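Local structure of Ral guanine nucleotide dissociation stimulator-like 2 (Mus musculus, 4JGW) at residues 10-15 against 32-37; 61-66 against 94-99; 131-136 against 168-173; 224-229 against 393-398; 257-262 against 452-457. The protein probably acts as a guanine nucleotide exchange factor and putative Ras or Rap effector, the fragment here containing its REM and CDC25-homology domains. All coordinates share one frame; numbering follows the deposited sequence.

How the contacts relate
From the N terminus, contact 1 (10-15 with 32-37) closes a loop of 16 residues at the open end of the hairpin of strands 11-21 and 24-33. Contacts 2 and 3 follow in series in the N-terminal Ras-GEF region, closing loops of 27 and 31 residues; their centres lie about 19 Å apart. Contacts 4 and 5, in the Ras-GEF region, cross: 257-262 falls between the segments of contact 4, whereas 452-457 comes after both. Contact 4 spans 163 residues and ties the loop after helix 203-219 to helix 392-404; contact 5 spans 189 and ties helix 244-264 to the chain after helix 445-453. Contacts 3 and 4 approach to about 5 Å between nearest atoms without touching.

Contact 1 of 5, residues 10-15 against 32-37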
# COMPACT_ATOMS: atom_id res chain seq x y z
N GLU A 10 -5.29 9.59 -34.51
CA GLU A 10 -6.32 10.62 -34.54
C GLU A 10 -7.69 9.96 -34.74
O GLU A 10 -7.89 9.21 -35.70
CB GLU A 10 -6.04 11.63 -35.65
CG GLU A 10 -6.75 12.97 -35.48
CD GLU A 10 -6.05 13.91 -34.51
OE1 GLU A 10 -4.90 14.32 -34.81
OE2 GLU A 10 -6.64 14.24 -33.46
N GLU A 11 -8.62 10.23 -33.82
CA GLU A 11 -9.94 9.61 -33.86
C GLU A 11 -10.96 10.42 -34.67
O GLU A 11 -10.82 11.64 -34.81
CB GLU A 11 -10.47 9.33 -32.45
CG GLU A 11 -10.77 10.56 -31.61
CD GLU A 11 -11.41 10.21 -30.27
OE1 GLU A 11 -11.07 9.15 -29.70
OE2 GLU A 11 -12.25 11.00 -29.79
N ALA A 12 -11.97 9.73 -35.19
CA ALA A 12 -13.01 10.35 -36.00
C ALA A 12 -14.38 10.29 -35.33
O ALA A 12 -15.22 11.17 -35.54
CB ALA A 12 -13.07 9.70 -37.38
N SER A 13 -14.60 9.25 -34.52
CA SER A 13 -15.89 9.02 -33.86
C SER A 13 -15.76 8.17 -32.60
O SER A 13 -14.94 7.25 -32.54
CB SER A 13 -16.87 8.35 -34.84
OG SER A 13 -18.15 8.17 -34.25
N VAL A 14 -16.56 8.49 -31.58
CA VAL A 14 -16.64 7.71 -30.34
C VAL A 14 -18.11 7.54 -29.93
O VAL A 14 -18.83 8.53 -29.74
CB VAL A 14 -15.84 8.36 -29.18
CG1 VAL A 14 -16.15 7.68 -27.85
CG2 VAL A 14 -14.35 8.32 -29.45
N SER A 15 -18.54 6.29 -29.81
CA SER A 15 -19.91 5.97 -29.38
C SER A 15 -19.92 5.23 -28.05
O SER A 15 -19.18 4.26 -27.86
CB SER A 15 -20.63 5.15 -30.45
OG SER A 15 -20.78 5.90 -31.64
N GLN A 32 -13.75 4.91 -33.27
CA GLN A 32 -13.28 4.81 -34.65
C GLN A 32 -12.12 5.77 -34.87
O GLN A 32 -12.28 6.98 -34.73
CB GLN A 32 -14.42 5.09 -35.64
CG GLN A 32 -14.04 4.95 -37.11
CD GLN A 32 -13.73 3.51 -37.52
OE1 GLN A 32 -14.61 2.65 -37.49
NE2 GLN A 32 -12.49 3.26 -37.91
N TYR A 33 -10.97 5.21 -35.22
CA TYR A 33 -9.79 6.01 -35.52
C TYR A 33 -9.59 6.15 -37.02
O TYR A 33 -10.03 5.30 -37.80
CB TYR A 33 -8.54 5.38 -34.88
CG TYR A 33 -8.46 5.54 -33.38
CD1 TYR A 33 -9.02 4.59 -32.53
CD2 TYR A 33 -7.83 6.65 -32.81
CE1 TYR A 33 -8.95 4.74 -31.14
CE2 TYR A 33 -7.75 6.80 -31.43
CZ TYR A 33 -8.31 5.84 -30.60
OH TYR A 33 -8.24 6.00 -29.24
N ARG A 34 -8.95 7.24 -37.43
CA ARG A 34 -8.56 7.45 -38.82
C ARG A 34 -7.41 6.51 -39.15
O ARG A 34 -6.55 6.26 -38.31
CB ARG A 34 -8.15 8.90 -39.05
CG ARG A 34 -9.31 9.89 -39.04
CD ARG A 34 -8.83 11.30 -39.36
NE ARG A 34 -9.93 12.26 -39.39
CZ ARG A 34 -10.28 13.06 -38.38
NH1 ARG A 34 -9.61 13.02 -37.23
NH2 ARG A 34 -11.29 13.90 -38.52
N PRO A 35 -7.39 5.97 -40.39
CA PRO A 35 -6.31 5.06 -40.79
C PRO A 35 -4.98 5.81 -40.94
O PRO A 35 -4.99 7.01 -41.25
CB PRO A 35 -6.78 4.52 -42.14
CG PRO A 35 -7.72 5.56 -42.66
CD PRO A 35 -8.39 6.15 -41.46
N LEU A 36 -3.87 5.12 -40.70
CA LEU A 36 -2.54 5.72 -40.81
C LEU A 36 -2.32 6.26 -42.22
O LEU A 36 -1.86 7.38 -42.40
CB LEU A 36 -1.45 4.72 -40.41
CG LEU A 36 -0.14 5.32 -39.86
CD1 LEU A 36 0.52 4.34 -38.91
CD2 LEU A 36 0.82 5.73 -40.98
N ASP A 37 -2.65 5.43 -43.21
CA ASP A 37 -2.75 5.88 -44.60
C ASP A 37 -4.11 6.57 -44.75
O ASP A 37 -5.15 5.91 -44.68
CB ASP A 37 -2.63 4.67 -45.54
CG ASP A 37 -2.75 5.05 -47.02
OD1 ASP A 37 -2.98 6.23 -47.36
OD2 ASP A 37 -2.61 4.13 -47.86
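Tyr-33 lays the CD2-CE2 side of its ring beside the CB of Glu-11, CD2 standing 3.8 Å from that carbon, where strands 11-21 and 24-33 pair as an antiparallel beta hairpin. The hairpin forms one side of a four-stranded sheet and carries a classic beta bulge here: Ala-12 and Ser-13 together face Gln-32. The carbonyl O of Gln-32 is therefore gripped twice, by Ala-12 N at 2.8 Å in a nearly straight bond (174°) and by Ser-13 N at 3.3 Å. Both donors lie in the carbonyl plane, with Ser-13 N on a lone pair. Gln-32 N returns a bond to Ser-13 O, completing the hydrogen-bonded pair, and the two CB atoms of Ser-13 and Gln-32 meet on one face of the sheet. At the non-hydrogen-bonded pair of Glu-11 with Tyr-33 the side chains diverge, and the CA atoms come as near as 4.0 Å. The amide of Gln-32 turns back on its own strand, where NE2 donates to Tyr-33 O; it also bonds Pro-43 O in the loop beyond. Past the bulge, Arg-34 N bonds Glu-10 O, almost along the C=O axis. The Arg-34 chain, extended from CG to NE, runs beside Glu-10 in the same direction, and Ala-12 CB lies over one face of its guanidinium. The carboxylate of Glu-10 makes no contact with that cation: OE2 stays 5.0 Å from NH1 of Arg-34. Instead it is the methylene CG of Glu-10 that meets NH1 of Arg-34, at 3.4 Å, at the edge of the guanidinium and near its plane.

Contact 2 of 5, residues 61-66 against 94-99; sequences RHLLDA and GLVADR
Leu-64 fits its methyl CD1 against CG of Arg-99 at 3.7 Å; Arg-99 reaches over from its helix with that CG anti to the backbone N (chi1 177°). The two side chains slide past each other in opposite directions. The same methyl of Leu-64 meets Val-96 CG1 at 4.1 Å, one turn back along the helix. CD1 of Leu-63 touches the other methyl of Val-96, CG2. This joins the C-terminal end of helix 56-63 to helix 89-101 within the RasGEF N-terminal (REM) motif, an all-helical packing to which helix 108-128 adds Val-121 against Leu-63 and Thr-114 against Leu-64. Toward the more exposed side the partners become polar. Arg-61 and Arg-99 cross at about a right angle, and CG of Arg-61 sits 3.8 Å above one face of the Arg-99 guanidinium, displaced toward its rim. Arg-61 thus offers methylenes, not its own charge, to the Arg-99 guanidinium: NE of Arg-61 stays 5.2 Å from NH1 of Arg-99. A water donates to Arg-61 O at 2.8 Å and weakly accepts from NE of Arg-99.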
# COMPACT_ATOMS: atom_id res chain seq x y z
N ARG A 61 -19.12 -14.55 -13.40
CA ARG A 61 -19.42 -14.87 -14.80
C ARG A 61 -18.54 -14.05 -15.75
O ARG A 61 -17.97 -14.58 -16.70
CB ARG A 61 -20.90 -14.65 -15.13
CG ARG A 61 -21.84 -15.72 -14.59
CD ARG A 61 -23.22 -15.66 -15.25
NE ARG A 61 -23.99 -14.48 -14.86
CZ ARG A 61 -24.78 -14.40 -13.79
NH1 ARG A 61 -24.94 -15.45 -12.98
NH2 ARG A 61 -25.44 -13.28 -13.53
N HIS A 62 -18.45 -12.75 -15.46
CA HIS A 62 -17.60 -11.83 -16.21
C HIS A 62 -16.11 -12.16 -16.01
O HIS A 62 -15.32 -12.07 -16.95
CB HIS A 62 -17.91 -10.39 -15.78
CG HIS A 62 -17.23 -9.34 -16.62
ND1 HIS A 62 -17.43 -9.22 -17.97
CD2 HIS A 62 -16.40 -8.33 -16.27
CE1 HIS A 62 -16.73 -8.20 -18.43
NE2 HIS A 62 -16.09 -7.64 -17.42
N LEU A 63 -15.76 -12.58 -14.80
CA LEU A 63 -14.39 -13.00 -14.46
C LEU A 63 -13.91 -14.15 -15.35
O LEU A 63 -12.77 -14.14 -15.83
CB LEU A 63 -14.31 -13.44 -13.00
CG LEU A 63 -13.12 -13.14 -12.08
CD1 LEU A 63 -12.97 -14.26 -11.04
CD2 LEU A 63 -11.80 -12.93 -12.82
N LEU A 64 -14.79 -15.12 -15.57
CA LEU A 64 -14.42 -16.35 -16.27
C LEU A 64 -14.77 -16.34 -17.76
O LEU A 64 -14.66 -17.36 -18.44
CB LEU A 64 -15.04 -17.57 -15.57
CG LEU A 64 -14.72 -17.79 -14.08
CD1 LEU A 64 -15.28 -19.12 -13.61
CD2 LEU A 64 -13.22 -17.73 -13.79
N ASP A 65 -15.18 -15.17 -18.25
CA ASP A 65 -15.44 -14.96 -19.67
C ASP A 65 -14.12 -14.69 -20.39
O ASP A 65 -13.35 -13.81 -19.99
CB ASP A 65 -16.42 -13.79 -19.86
CG ASP A 65 -16.82 -13.59 -21.32
OD1 ASP A 65 -16.59 -14.48 -22.16
OD2 ASP A 65 -17.38 -12.51 -21.62
N ALA A 66 -13.87 -15.45 -21.45
CA ALA A 66 -12.64 -15.36 -22.23
C ALA A 66 -12.40 -14.00 -22.88
O ALA A 66 -11.26 -13.61 -23.13
CB ALA A 66 -12.60 -16.46 -23.28
N GLY A 94 -15.23 -20.29 -3.99
CA GLY A 94 -16.42 -21.13 -4.04
C GLY A 94 -17.32 -20.82 -5.23
O GLY A 94 -17.83 -21.74 -5.88
N LEU A 95 -17.51 -19.54 -5.51
CA LEU A 95 -18.34 -19.10 -6.64
C LEU A 95 -17.69 -19.39 -7.99
O LEU A 95 -18.39 -19.59 -8.99
CB LEU A 95 -18.67 -17.61 -6.52
CG LEU A 95 -19.58 -17.22 -5.36
CD1 LEU A 95 -19.48 -15.73 -5.09
CD2 LEU A 95 -21.03 -17.62 -5.60
N VAL A 96 -16.36 -19.42 -8.02
CA VAL A 96 -15.62 -19.86 -9.20
C VAL A 96 -15.86 -21.35 -9.42
O VAL A 96 -16.15 -21.78 -10.54
CB VAL A 96 -14.10 -19.54 -9.09
CG1 VAL A 96 -13.30 -20.25 -10.18
CG2 VAL A 96 -13.86 -18.04 -9.15
N ALA A 97 -15.74 -22.13 -8.34
CA ALA A 97 -16.03 -23.57 -8.37
C ALA A 97 -17.49 -23.84 -8.70
O ALA A 97 -17.80 -24.82 -9.37
CB ALA A 97 -15.64 -24.21 -7.05
N ASP A 98 -18.39 -22.98 -8.22
CA ASP A 98 -19.81 -23.04 -8.57
C ASP A 98 -20.02 -22.90 -10.07
O ASP A 98 -20.70 -23.72 -10.69
CB ASP A 98 -20.60 -21.95 -7.84
CG ASP A 98 -20.95 -22.33 -6.41
OD1 ASP A 98 -20.60 -23.44 -5.97
OD2 ASP A 98 -21.57 -21.49 -5.72
N ARG A 99 -19.44 -21.85 -10.64
CA ARG A 99 -19.58 -21.53 -12.06
C ARG A 99 -19.06 -22.65 -12.96
O ARG A 99 -19.66 -22.95 -14.00
CB ARG A 99 -18.89 -20.19 -12.38
CG ARG A 99 -18.91 -19.77 -13.86
CD ARG A 99 -20.31 -19.52 -14.39
NE ARG A 99 -20.30 -19.24 -15.82
CZ ARG A 99 -21.38 -19.15 -16.59
NH1 ARG A 99 -22.59 -19.32 -16.08
NH2 ARG A 99 -21.24 -18.88 -17.89
O HOH W 1 -18.47 -17.29 -17.40

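Contact 3 of 5, residues 131-136 against 168-173; sequences EDFGSE and RNLRAR
The loop between helices 108-128 and 138-151, in the N-terminal Ras-GEF region, packs here on the C-terminal end of helix 164-172. Phe-133 and Leu-170 supply its buried part through a CH-pi contact. The methyl CD2 of Leu-170 stands over one face of the phenyl ring, 3.9 Å from the centroid and 18° off the ring normal. It is displaced toward the CD2-CE2 side, so its shortest approach is 3.7 Å to CD2 of Phe-133. The two side chains cross obliquely. In Phe-133, CG is anti to the carbonyl carbon (chi1 -58°). The ring also meets the indole of Trp-125 and the side chain of Leu-126. Leu-126 touches Leu-170 as well, and thus helix 108-128 backs both halves of the pair. Toward the surface, Arg-173 has the largest share of the contact. Its CB lies 3.6 Å from Phe-133 O, and its chain, extended from CG to NE, carries the guanidinium past the loop toward Glu-131. There NH1 of Arg-173 comes within 4.2 Å of Glu-131 CA, while the charged ends remain apart, with OE2 of Glu-131 5.1 Å from NH2 of Arg-173. At that separation the opposite charges may attract, but they form no salt bridge. Main chain meets main chain at Gly-134, whose CA comes 5.0 Å from CA of Arg-173. The two carbonyl oxygens are close, 3.3 Å between Gly-134 O and Arg-173 O, but both are acceptors and do not bond. CA of Gly-134 makes a CA-H...O contact with Arg-173 O at 3.4 Å.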
# COMPACT_ATOMS: atom_id res chain seq x y z
N GLU A 131 -0.89 -14.73 -0.17
CA GLU A 131 -1.34 -14.67 1.23
C GLU A 131 -2.84 -14.88 1.40
O GLU A 131 -3.32 -15.16 2.50
CB GLU A 131 -0.90 -13.35 1.88
CG GLU A 131 0.62 -13.15 1.99
CD GLU A 131 1.24 -12.52 0.74
OE1 GLU A 131 0.50 -12.19 -0.21
OE2 GLU A 131 2.48 -12.36 0.73
N ASP A 132 -3.59 -14.73 0.30
CA ASP A 132 -5.04 -14.96 0.30
C ASP A 132 -5.40 -16.42 0.56
O ASP A 132 -6.44 -16.71 1.15
CB ASP A 132 -5.66 -14.51 -1.02
CG ASP A 132 -5.83 -13.00 -1.13
OD1 ASP A 132 -5.37 -12.26 -0.23
OD2 ASP A 132 -6.42 -12.54 -2.12
N PHE A 133 -4.53 -17.32 0.12
CA PHE A 133 -4.78 -18.76 0.18
C PHE A 133 -4.13 -19.42 1.40
O PHE A 133 -2.93 -19.25 1.65
CB PHE A 133 -4.31 -19.44 -1.11
CG PHE A 133 -4.97 -18.91 -2.35
CD1 PHE A 133 -4.38 -17.87 -3.07
CD2 PHE A 133 -6.18 -19.43 -2.79
CE1 PHE A 133 -4.99 -17.37 -4.22
CE2 PHE A 133 -6.79 -18.94 -3.94
CZ PHE A 133 -6.19 -17.91 -4.66
N GLY A 134 -4.93 -20.17 2.15
CA GLY A 134 -4.45 -20.89 3.32
C GLY A 134 -5.27 -22.13 3.61
O GLY A 134 -5.61 -22.90 2.70
N SER A 135 -5.59 -22.33 4.89
CA SER A 135 -6.35 -23.49 5.34
C SER A 135 -7.85 -23.32 5.09
O SER A 135 -8.58 -24.30 4.95
CB SER A 135 -6.10 -23.74 6.83
OG SER A 135 -6.95 -24.75 7.34
N GLU A 136 -8.29 -22.06 5.03
CA GLU A 136 -9.71 -21.72 4.87
C GLU A 136 -10.29 -22.09 3.50
O GLU A 136 -11.50 -22.22 3.35
CB GLU A 136 -9.93 -20.23 5.14
CG GLU A 136 -9.76 -19.82 6.60
CD GLU A 136 -9.88 -18.32 6.81
OE1 GLU A 136 -9.66 -17.55 5.84
OE2 GLU A 136 -10.20 -17.90 7.94
N ARG A 168 -0.78 -28.04 -7.42
CA ARG A 168 0.41 -28.23 -6.59
C ARG A 168 0.79 -26.96 -5.83
O ARG A 168 1.09 -27.01 -4.63
CB ARG A 168 1.58 -28.70 -7.46
CG ARG A 168 2.91 -28.87 -6.71
CD ARG A 168 4.00 -29.42 -7.62
NE ARG A 168 4.37 -28.49 -8.69
CZ ARG A 168 5.41 -27.67 -8.66
NH1 ARG A 168 6.22 -27.64 -7.60
NH2 ARG A 168 5.65 -26.86 -9.68
N ASN A 169 0.75 -25.82 -6.52
CA ASN A 169 1.05 -24.53 -5.92
C ASN A 169 -0.00 -24.08 -4.91
O ASN A 169 0.33 -23.44 -3.90
CB ASN A 169 1.25 -23.46 -7.00
CG ASN A 169 2.55 -23.64 -7.78
OD1 ASN A 169 3.60 -23.93 -7.21
ND2 ASN A 169 2.47 -23.47 -9.10
N LEU A 170 -1.26 -24.43 -5.17
CA LEU A 170 -2.36 -24.14 -4.24
C LEU A 170 -2.35 -25.07 -3.03
O LEU A 170 -2.83 -24.70 -1.96
CB LEU A 170 -3.71 -24.21 -4.96
CG LEU A 170 -4.12 -23.07 -5.90
CD1 LEU A 170 -5.27 -23.49 -6.79
CD2 LEU A 170 -4.48 -21.80 -5.13
N ARG A 171 -1.82 -26.28 -3.21
CA ARG A 171 -1.68 -27.26 -2.13
C ARG A 171 -0.69 -26.78 -1.07
O ARG A 171 -0.95 -26.90 0.13
CB ARG A 171 -1.22 -28.62 -2.67
CG ARG A 171 -2.32 -29.46 -3.31
CD ARG A 171 -1.73 -30.72 -3.93
NE ARG A 171 -2.71 -31.49 -4.68
CZ ARG A 171 -2.43 -32.61 -5.36
NH1 ARG A 171 -1.20 -33.10 -5.37
NH2 ARG A 171 -3.40 -33.24 -6.01
N ALA A 172 0.44 -26.24 -1.52
CA ALA A 172 1.50 -25.74 -0.65
C ALA A 172 1.00 -24.68 0.33
O ALA A 172 1.54 -24.54 1.43
CB ALA A 172 2.66 -25.20 -1.47
N ARG A 173 -0.03 -23.94 -0.08
CA ARG A 173 -0.65 -22.91 0.75
C ARG A 173 -2.08 -23.29 1.10
O ARG A 173 -2.43 -23.44 2.27
CB ARG A 173 -0.61 -21.56 0.04
CG ARG A 173 0.79 -20.96 -0.06
CD ARG A 173 0.74 -19.54 -0.61
NE ARG A 173 1.96 -18.79 -0.30
CZ ARG A 173 2.15 -18.07 0.80
NH1 ARG A 173 1.19 -17.99 1.72
NH2 ARG A 173 3.29 -17.43 0.98

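Contact 4 of 5, residues 224-229 against 393-398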
# COMPACT_ATOMS: atom_id res chain seq x y z
N SER A 224 -3.96 -4.28 -0.60
CA SER A 224 -5.39 -4.42 -0.31
C SER A 224 -5.73 -4.11 1.16
O SER A 224 -6.86 -3.71 1.47
CB SER A 224 -5.90 -5.81 -0.68
OG SER A 224 -5.27 -6.81 0.09
N GLN A 225 -4.76 -4.30 2.05
CA GLN A 225 -4.94 -3.98 3.46
C GLN A 225 -5.02 -2.46 3.71
O GLN A 225 -5.43 -2.02 4.78
CB GLN A 225 -3.85 -4.63 4.31
CG GLN A 225 -3.95 -6.15 4.40
CD GLN A 225 -2.80 -6.78 5.17
OE1 GLN A 225 -1.96 -6.09 5.74
NE2 GLN A 225 -2.78 -8.11 5.20
N CYS A 226 -4.64 -1.68 2.70
CA CYS A 226 -4.75 -0.21 2.75
C CYS A 226 -6.16 0.30 2.46
O CYS A 226 -6.45 1.48 2.71
CB CYS A 226 -3.76 0.44 1.77
SG CYS A 226 -2.02 0.14 2.09
N LEU A 227 -7.02 -0.56 1.93
CA LEU A 227 -8.37 -0.16 1.50
C LEU A 227 -9.23 0.34 2.66
O LEU A 227 -9.18 -0.21 3.77
CB LEU A 227 -9.08 -1.32 0.78
CG LEU A 227 -8.50 -1.82 -0.55
CD1 LEU A 227 -9.22 -3.09 -1.00
CD2 LEU A 227 -8.53 -0.76 -1.65
N GLY A 228 -10.03 1.37 2.38
CA GLY A 228 -10.90 1.99 3.37
C GLY A 228 -11.83 1.01 4.08
O GLY A 228 -12.07 1.15 5.28
N GLY A 229 -12.32 0.03 3.34
CA GLY A 229 -13.22 -1.00 3.87
C GLY A 229 -12.55 -1.99 4.81
O GLY A 229 -13.24 -2.65 5.61
N THR A 393 -0.55 9.12 3.28
CA THR A 393 -1.23 9.82 2.19
C THR A 393 -2.10 8.88 1.36
O THR A 393 -3.18 9.25 0.91
CB THR A 393 -0.21 10.54 1.28
OG1 THR A 393 0.79 11.19 2.09
CG2 THR A 393 -0.90 11.59 0.42
N PHE A 394 -1.62 7.65 1.15
CA PHE A 394 -2.37 6.63 0.44
C PHE A 394 -3.52 6.09 1.29
O PHE A 394 -4.60 5.79 0.78
CB PHE A 394 -1.46 5.48 -0.00
CG PHE A 394 -0.50 5.85 -1.10
CD1 PHE A 394 0.75 6.38 -0.80
CD2 PHE A 394 -0.86 5.68 -2.44
CE1 PHE A 394 1.63 6.74 -1.82
CE2 PHE A 394 0.02 6.03 -3.46
CZ PHE A 394 1.26 6.56 -3.15
N LEU A 395 -3.28 5.99 2.60
CA LEU A 395 -4.32 5.56 3.54
C LEU A 395 -5.45 6.59 3.61
O LEU A 395 -6.62 6.22 3.71
CB LEU A 395 -3.73 5.30 4.93
CG LEU A 395 -2.68 4.20 5.06
CD1 LEU A 395 -2.07 4.21 6.45
CD2 LEU A 395 -3.25 2.82 4.73
N LYS A 396 -5.09 7.87 3.53
CA LYS A 396 -6.06 8.96 3.56
C LYS A 396 -6.91 9.01 2.28
O LYS A 396 -8.14 9.12 2.35
CB LYS A 396 -5.37 10.31 3.78
CG LYS A 396 -6.22 11.31 4.55
CD LYS A 396 -6.17 12.70 3.95
CE LYS A 396 -7.15 13.63 4.66
NZ LYS A 396 -7.57 14.77 3.81
N ASP A 397 -6.26 8.93 1.12
CA ASP A 397 -6.95 8.92 -0.16
C ASP A 397 -7.95 7.77 -0.25
O ASP A 397 -9.06 7.93 -0.78
CB ASP A 397 -5.96 8.84 -1.33
CG ASP A 397 -5.13 10.11 -1.47
OD1 ASP A 397 -5.61 11.20 -1.09
OD2 ASP A 397 -3.99 10.01 -1.98
N LEU A 398 -7.56 6.61 0.27
CA LEU A 398 -8.41 5.42 0.28
C LEU A 398 -9.57 5.52 1.27
O LEU A 398 -10.61 4.90 1.06
CB LEU A 398 -7.58 4.15 0.50
CG LEU A 398 -6.80 3.68 -0.73
CD1 LEU A 398 -5.66 2.75 -0.35
CD2 LEU A 398 -7.72 3.00 -1.75
O HOH W 2 -7.36 3.56 4.14
O HOH W 3 -10.79 2.57 -0.29
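Apolar contacts come first: Cys-226 CB touches two leucine methyls of helix 392-404, CD1 of Leu-398 at 3.7 Å and CD2 of Leu-395 at 3.8 Å. The thiol is turned anti to the carbonyl carbon (chi1 -63°), and its SG approaches the same CD2 of Leu-395 at 4.0 Å. On the other branch of Leu-398, methyl CD2 meets CD2 of Leu-227 at 3.8 Å; the CB of Leu-227 points away from the helix, but its side chain curves back to make this touch. Val-246 of helix 244-264 packs on both Cys-226 and Leu-395, so helix 244-264 also packs on this loop, which follows helix 203-219, and on helix 392-404 of the Ras-GEF catalytic region. The second group involves the backbone. Leu-398 CD1 lies 3.4 Å from Cys-226 O. Gly-228, without a side chain, lets its CA come near Leu-398 O, where the main chains draw together to 5.2 Å between the CA atoms of Gly-228 and Leu-398. The third group is water-mediated. One water donates to both Cys-226 O and Leu-395 O, at 2.7 Å from the former. Another accepts from Gly-228 N and donates to Leu-398 O. Direct hydrogen bonds between loop and helix are absent, so the polar link runs entirely through these waters. The chemistry therefore divides the work: leucine and cysteine carbons make the direct contact, while two waters bridge backbone groups of the loop and the carbonyls of Leu-395 and Leu-398.

Contact 5 of 5, residues 257-262 against 452-457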
# COMPACT_ATOMS: atom_id res chain seq x y z
N ALA A 257 9.63 8.63 14.54
CA ALA A 257 9.13 9.90 15.06
C ALA A 257 9.32 9.98 16.58
O ALA A 257 9.65 11.05 17.11
CB ALA A 257 7.66 10.08 14.70
N GLY A 258 9.11 8.86 17.26
CA GLY A 258 9.32 8.76 18.69
C GLY A 258 10.78 8.94 19.07
O GLY A 258 11.09 9.62 20.05
N ALA A 259 11.67 8.34 18.29
CA ALA A 259 13.11 8.45 18.51
C ALA A 259 13.59 9.90 18.44
O ALA A 259 14.43 10.32 19.24
CB ALA A 259 13.88 7.60 17.51
N VAL A 260 13.05 10.66 17.48
CA VAL A 260 13.40 12.08 17.30
C VAL A 260 12.97 12.90 18.52
O VAL A 260 13.77 13.64 19.09
CB VAL A 260 12.78 12.68 16.01
CG1 VAL A 260 13.18 14.14 15.85
CG2 VAL A 260 13.21 11.88 14.78
N VAL A 261 11.70 12.77 18.90
CA VAL A 261 11.14 13.45 20.07
C VAL A 261 11.96 13.11 21.33
O VAL A 261 12.37 14.00 22.07
CB VAL A 261 9.65 13.10 20.28
CG1 VAL A 261 9.13 13.64 21.61
CG2 VAL A 261 8.80 13.63 19.13
N SER A 262 12.20 11.81 21.52
CA SER A 262 12.92 11.29 22.69
C SER A 262 14.35 11.83 22.81
O SER A 262 14.76 12.27 23.89
CB SER A 262 12.91 9.76 22.65
OG SER A 262 13.59 9.21 23.76
N GLN A 452 17.10 -0.59 18.01
CA GLN A 452 16.36 -1.61 18.74
C GLN A 452 16.28 -1.32 20.25
O GLN A 452 15.31 -1.68 20.91
CB GLN A 452 16.99 -2.99 18.51
CG GLN A 452 16.76 -3.55 17.11
CD GLN A 452 17.80 -4.59 16.69
OE1 GLN A 452 18.82 -4.78 17.36
NE2 GLN A 452 17.55 -5.26 15.57
N GLY A 453 17.31 -0.66 20.78
CA GLY A 453 17.38 -0.34 22.20
C GLY A 453 16.61 0.91 22.60
O GLY A 453 16.45 1.20 23.79
N LEU A 454 16.14 1.65 21.59
CA LEU A 454 15.39 2.88 21.80
C LEU A 454 14.03 2.63 22.44
O LEU A 454 13.26 1.79 21.98
CB LEU A 454 15.22 3.63 20.47
CG LEU A 454 16.12 4.82 20.11
CD1 LEU A 454 17.48 4.80 20.80
CD2 LEU A 454 16.29 4.90 18.60
N GLN A 455 13.75 3.38 23.51
CA GLN A 455 12.47 3.31 24.20
C GLN A 455 11.78 4.68 24.11
O GLN A 455 11.99 5.54 24.97
CB GLN A 455 12.65 2.86 25.65
CG GLN A 455 13.12 1.41 25.79
CD GLN A 455 13.53 1.02 27.20
OE1 GLN A 455 14.12 -0.04 27.42
NE2 GLN A 455 13.23 1.89 28.17
N PRO A 456 10.97 4.88 23.06
CA PRO A 456 10.35 6.17 22.74
C PRO A 456 9.34 6.63 23.79
O PRO A 456 8.67 5.81 24.41
CB PRO A 456 9.64 5.90 21.41
CG PRO A 456 9.38 4.43 21.41
CD PRO A 456 10.55 3.82 22.12
N LEU A 457 9.24 7.95 23.96
CA LEU A 457 8.31 8.55 24.91
C LEU A 457 6.89 8.56 24.35
O LEU A 457 6.68 8.69 23.14
CB LEU A 457 8.73 9.98 25.25
CG LEU A 457 10.19 10.30 25.57
CD1 LEU A 457 10.39 11.80 25.62
CD2 LEU A 457 10.64 9.65 26.87
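Pro-456 sets CB of its ring against the Gly-258 backbone, 4.0 Å from the glycine CA and equally near its carbonyl carbon. Gly-258 has no side chain on this surface, and the CA atoms of Gly-258 and Pro-456 approach to 4.9 Å. To one side along the chain, Leu-454 directs its CB toward the helix and sets its methyl CD2 3.8 Å from the CB of Ala-259. To the other side, Leu-457 begins alongside the helix and bends in. Its CD1 meets CA of Ser-262 at 3.9 Å, and its CG stands 4.0 Å from both CB and OG of that serine. The OG of Ser-262 is anti to the backbone N (chi1 -180°) and serves a partner beyond the two segments, Ala-267 O. Gln-455 turns its CB away from the helix and bonds Ser-269 O through NE2, tying this part of the chain to strand 267-269. Across the contact itself the touching is by van der Waals packing alone, without hydrogen bonds. Gly-258, Ala-259 and Ser-262 thus offer small side chains, or none, to the extended residues 454-457, which touch them through their leucines and proline. This is helix-to-loop packing in the Ras-GEF region: the extended chain leaving helix 445-453 packs against helix 244-264, whose Val-260 and Val-261 touch helix 307-318.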